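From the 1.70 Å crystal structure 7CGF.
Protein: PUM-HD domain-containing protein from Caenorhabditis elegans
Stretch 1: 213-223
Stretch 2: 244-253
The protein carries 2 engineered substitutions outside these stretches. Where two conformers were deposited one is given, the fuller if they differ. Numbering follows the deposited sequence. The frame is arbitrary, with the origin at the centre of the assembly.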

# COMPACT_ATOMS: atom_id res chain seq x y z
N VAL A 213 -14.09 8.95 -6.44
CA VAL A 213 -13.54 7.60 -6.30
C VAL A 213 -14.40 6.79 -5.35
O VAL A 213 -14.81 5.66 -5.64
CB VAL A 213 -12.07 7.68 -5.82
CG1 VAL A 213 -11.54 6.30 -5.43
CG2 VAL A 213 -11.19 8.31 -6.90
N ILE A 214 -14.70 7.37 -4.19
CA ILE A 214 -15.57 6.71 -3.22
C ILE A 214 -16.94 6.47 -3.82
O ILE A 214 -17.57 5.43 -3.58
CB ILE A 214 -15.62 7.54 -1.93
CG1 ILE A 214 -14.24 7.47 -1.25
CG2 ILE A 214 -16.74 7.04 -0.98
CD1 ILE A 214 -14.02 8.51 -0.15
N GLY A 215 -17.42 7.40 -4.64
CA GLY A 215 -18.73 7.22 -5.25
C GLY A 215 -18.80 5.99 -6.15
O GLY A 215 -19.81 5.28 -6.18
N GLN A 216 -17.70 5.72 -6.88
CA GLN A 216 -17.65 4.51 -7.70
C GLN A 216 -17.64 3.26 -6.83
O GLN A 216 -18.32 2.27 -7.15
CB GLN A 216 -16.39 4.50 -8.58
CG GLN A 216 -16.49 5.16 -9.97
CD GLN A 216 -17.87 5.10 -10.58
OE1 GLN A 216 -18.66 6.00 -10.35
NE2 GLN A 216 -18.16 4.08 -11.39
N ILE A 217 -16.87 3.27 -5.74
CA ILE A 217 -16.85 2.12 -4.83
C ILE A 217 -18.25 1.82 -4.31
O ILE A 217 -18.67 0.66 -4.25
CB ILE A 217 -15.85 2.36 -3.69
CG1 ILE A 217 -14.42 2.45 -4.25
CG2 ILE A 217 -15.95 1.25 -2.65
CD1 ILE A 217 -13.41 3.10 -3.32
N HIS A 218 -19.00 2.87 -3.93
CA HIS A 218 -20.35 2.67 -3.41
C HIS A 218 -21.25 1.95 -4.42
O HIS A 218 -22.11 1.15 -4.04
CB HIS A 218 -20.98 4.01 -3.01
CG HIS A 218 -20.62 4.47 -1.63
ND1 HIS A 218 -20.18 5.75 -1.37
CD2 HIS A 218 -20.69 3.85 -0.43
CE1 HIS A 218 -19.96 5.89 -0.08
NE2 HIS A 218 -20.26 4.75 0.52
N LYS A 219 -21.08 2.24 -5.72
CA LYS A 219 -21.98 1.66 -6.72
C LYS A 219 -21.89 0.15 -6.77
O LYS A 219 -22.90 -0.51 -7.07
CB LYS A 219 -21.68 2.26 -8.10
CG LYS A 219 -21.99 3.77 -8.19
CD LYS A 219 -21.56 4.35 -9.54
CE LYS A 219 -21.74 5.87 -9.58
NZ LYS A 219 -21.30 6.49 -10.88
N ARG A 220 -20.73 -0.43 -6.48
CA ARG A 220 -20.56 -1.88 -6.44
C ARG A 220 -20.05 -2.32 -5.08
O ARG A 220 -19.19 -3.20 -4.94
CB ARG A 220 -19.65 -2.34 -7.57
CG ARG A 220 -20.31 -2.07 -8.91
CD ARG A 220 -19.47 -2.50 -10.07
NE ARG A 220 -19.36 -3.95 -10.13
CZ ARG A 220 -18.72 -4.59 -11.10
NH1 ARG A 220 -18.15 -3.90 -12.08
NH2 ARG A 220 -18.64 -5.90 -11.09
N PHE A 221 -20.63 -1.71 -4.04
CA PHE A 221 -20.14 -1.89 -2.68
C PHE A 221 -20.14 -3.35 -2.25
O PHE A 221 -19.13 -3.84 -1.73
CB PHE A 221 -21.01 -1.08 -1.72
CG PHE A 221 -20.53 -1.16 -0.30
CD1 PHE A 221 -19.47 -0.38 0.12
CD2 PHE A 221 -21.12 -2.04 0.60
CE1 PHE A 221 -19.00 -0.45 1.40
CE2 PHE A 221 -20.65 -2.11 1.90
CZ PHE A 221 -19.59 -1.31 2.29
N ASP A 222 -21.27 -4.05 -2.41
CA ASP A 222 -21.35 -5.40 -1.88
C ASP A 222 -20.29 -6.31 -2.49
O ASP A 222 -19.67 -7.12 -1.78
CB ASP A 222 -22.74 -5.99 -2.11
CG ASP A 222 -23.82 -5.31 -1.30
OD1 ASP A 222 -23.50 -4.42 -0.48
OD2 ASP A 222 -24.99 -5.69 -1.50
N GLU A 223 -20.08 -6.20 -3.81
CA GLU A 223 -19.09 -7.05 -4.47
C GLU A 223 -17.68 -6.71 -4.01
O GLU A 223 -16.86 -7.61 -3.76
CB GLU A 223 -19.17 -6.87 -5.98
CG GLU A 223 -20.44 -7.29 -6.66
CD GLU A 223 -20.43 -6.79 -8.08
OE1 GLU A 223 -20.97 -5.67 -8.34
OE2 GLU A 223 -19.80 -7.48 -8.91
N GLU A 244 -20.80 11.04 5.92
CA GLU A 244 -21.88 10.48 5.12
C GLU A 244 -21.50 9.13 4.52
O GLU A 244 -22.34 8.23 4.44
CB GLU A 244 -22.28 11.46 4.00
CG GLU A 244 -23.54 11.02 3.27
CD GLU A 244 -23.82 11.82 2.01
OE1 GLU A 244 -23.13 12.83 1.77
OE2 GLU A 244 -24.74 11.43 1.27
N ASP A 245 -20.25 9.00 4.06
CA ASP A 245 -19.78 7.71 3.56
C ASP A 245 -19.90 6.64 4.63
O ASP A 245 -20.38 5.53 4.35
CB ASP A 245 -18.32 7.79 3.10
CG ASP A 245 -18.14 8.66 1.88
OD1 ASP A 245 -19.05 8.69 1.01
OD2 ASP A 245 -17.07 9.29 1.81
N ARG A 246 -19.49 6.95 5.86
CA ARG A 246 -19.61 5.97 6.93
C ARG A 246 -21.07 5.69 7.26
O ARG A 246 -21.44 4.53 7.49
CB ARG A 246 -18.85 6.43 8.18
CG ARG A 246 -17.37 6.13 8.15
CD ARG A 246 -16.65 6.58 9.40
NE ARG A 246 -16.74 8.02 9.59
CZ ARG A 246 -15.97 8.88 8.93
NH1 ARG A 246 -15.08 8.43 8.05
NH2 ARG A 246 -16.09 10.19 9.14
N MET A 247 -21.92 6.72 7.24
CA MET A 247 -23.34 6.48 7.48
C MET A 247 -23.93 5.56 6.41
O MET A 247 -24.66 4.61 6.73
CB MET A 247 -24.11 7.81 7.55
CG MET A 247 -25.63 7.67 7.57
SD MET A 247 -26.18 6.71 8.99
CE MET A 247 -25.22 7.43 10.25
N VAL A 248 -23.59 5.79 5.14
CA VAL A 248 -24.14 4.94 4.10
C VAL A 248 -23.65 3.51 4.29
O VAL A 248 -24.43 2.55 4.17
CB VAL A 248 -23.76 5.49 2.71
CG1 VAL A 248 -24.07 4.48 1.63
CG2 VAL A 248 -24.54 6.78 2.44
N ILE A 249 -22.37 3.34 4.63
CA ILE A 249 -21.81 2.00 4.79
C ILE A 249 -22.42 1.31 5.99
O ILE A 249 -22.86 0.15 5.91
CB ILE A 249 -20.27 2.06 4.88
CG1 ILE A 249 -19.69 2.41 3.50
CG2 ILE A 249 -19.70 0.73 5.36
CD1 ILE A 249 -18.20 2.71 3.55
N VAL A 250 -22.51 2.02 7.12
CA VAL A 250 -23.04 1.40 8.34
C VAL A 250 -24.51 1.07 8.18
O VAL A 250 -24.99 0.05 8.69
CB VAL A 250 -22.78 2.32 9.55
CG1 VAL A 250 -23.59 1.85 10.77
CG2 VAL A 250 -21.29 2.37 9.85
N THR A 251 -25.26 1.92 7.47
CA THR A 251 -26.66 1.62 7.21
C THR A 251 -26.78 0.35 6.38
O THR A 251 -27.60 -0.52 6.67
CB THR A 251 -27.34 2.79 6.50
OG1 THR A 251 -27.32 3.94 7.34
CG2 THR A 251 -28.78 2.46 6.14
N ARG A 252 -25.94 0.23 5.34
CA ARG A 252 -26.02 -0.95 4.48
C ARG A 252 -25.60 -2.21 5.23
O ARG A 252 -26.24 -3.26 5.08
CB ARG A 252 -25.15 -0.75 3.24
CG ARG A 252 -25.34 -1.85 2.22
CD ARG A 252 -24.93 -1.42 0.83
NE ARG A 252 -25.30 -2.44 -0.14
CZ ARG A 252 -26.39 -2.39 -0.89
NH1 ARG A 252 -27.22 -1.36 -0.78
NH2 ARG A 252 -26.65 -3.37 -1.75
N VAL A 253 -24.52 -2.12 6.00
CA VAL A 253 -24.04 -3.25 6.80
C VAL A 253 -25.09 -3.66 7.82
O VAL A 253 -25.37 -4.85 7.99
CB VAL A 253 -22.70 -2.88 7.47
CG1 VAL A 253 -22.35 -3.87 8.56
CG2 VAL A 253 -21.58 -2.82 6.42

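The two stretches run side by side in the same direction: the axes of helix 213-219 and helix 244-253 diverge by only 8° and approach to 11.9 Å. This near-parallel course sets a simple register, in which Ile 214 lies across from Asp 245, His 218 across from Ile 249, and Asp 222 across from Arg 252. The separation of the axes is wide, so the gap is bridged by side chains rather than by backbone, and the contact buries a modest 408 Å² in total. Stretch 2 is helical throughout, with regular i to i+4 hydrogen bonds, whereas stretch 1 is interrupted at Arg 220. With phi/psi of -123/42, this residue leaves the helical region and occupies the N-cap position of the helix that starts at Phe 221. Its m, t, p side chain brings the guanidinium alongside the carboxylate of Glu 223, where Arg 220 NE donates to Glu 223 OE1 at 3.0 Å and Arg 220 NH2 to Glu 223 OE2 at 2.9 Å, a two-pronged salt bridge between the N-cap residue and the first turn of the helix that follows.

At the N-terminal end of the contact, Asp 245 points toward stretch 1 in an m rotamer. Its OD1 lies 3.5 Å from CG2 of Ile 214 and 3.1 Å from CE1 of His 218, while OD2 is hydrogen-bonded to a residue bordering the stretches. The imidazole, for which one of two deposited conformers is described, has chi1 of -85° and chi2 of 132°. This setting presents the ring's edge to Asp 245, with a carbon rather than a nitrogen nearest the carboxylate; the short approach is thus a polar contact to CE1. The neighbouring His 218 NE2 instead faces hydrocarbon, 3.8 Å from Ile 249 CG1 and 4.0 Å from Val 248 CG1, and finds no hydrogen-bonding partner in the model.

Ile 249 is shared between His 218 and Phe 221. Although its CA-to-CB bond points sideways, chi1 near m brings Ile 249 CG1 within reach of both rings, 3.8 Å from His 218 NE2 and 3.6 Å from Phe 221 CE1. Phe 221 adopts t at chi1, which carries its ring across the gap from a CA-to-CB bond already directed toward stretch 2; chi2 of 80° is the usual perpendicular setting for an aromatic ring. Phe 221 has more of its surface covered by the other stretch than any other residue, 76 Å², and its ring reaches from Ile 249 to the aliphatic part of Arg 252, where Phe 221 CD2 meets Arg 252 CD at 3.9 Å.

Arg 252 combines this apolar contact with the only hydrogen bonds between the stretches, which form a salt bridge. An extended t, t, t chain carries its guanidinium across the gap, and chi4 of 98° turns the group so that its edge meets the carboxylate of Asp 222. Arg 252 NE donates to Asp 222 OD1 at 2.7 Å and 174°, and Arg 252 NH2 to Asp 222 OD2 at 2.9 Å and 164°. Asp 222 starts sideways, but its m rotamer brings the carboxylate nearer, and chi2 of -4° orients both oxygens for the nearly linear, bidentate salt bridge.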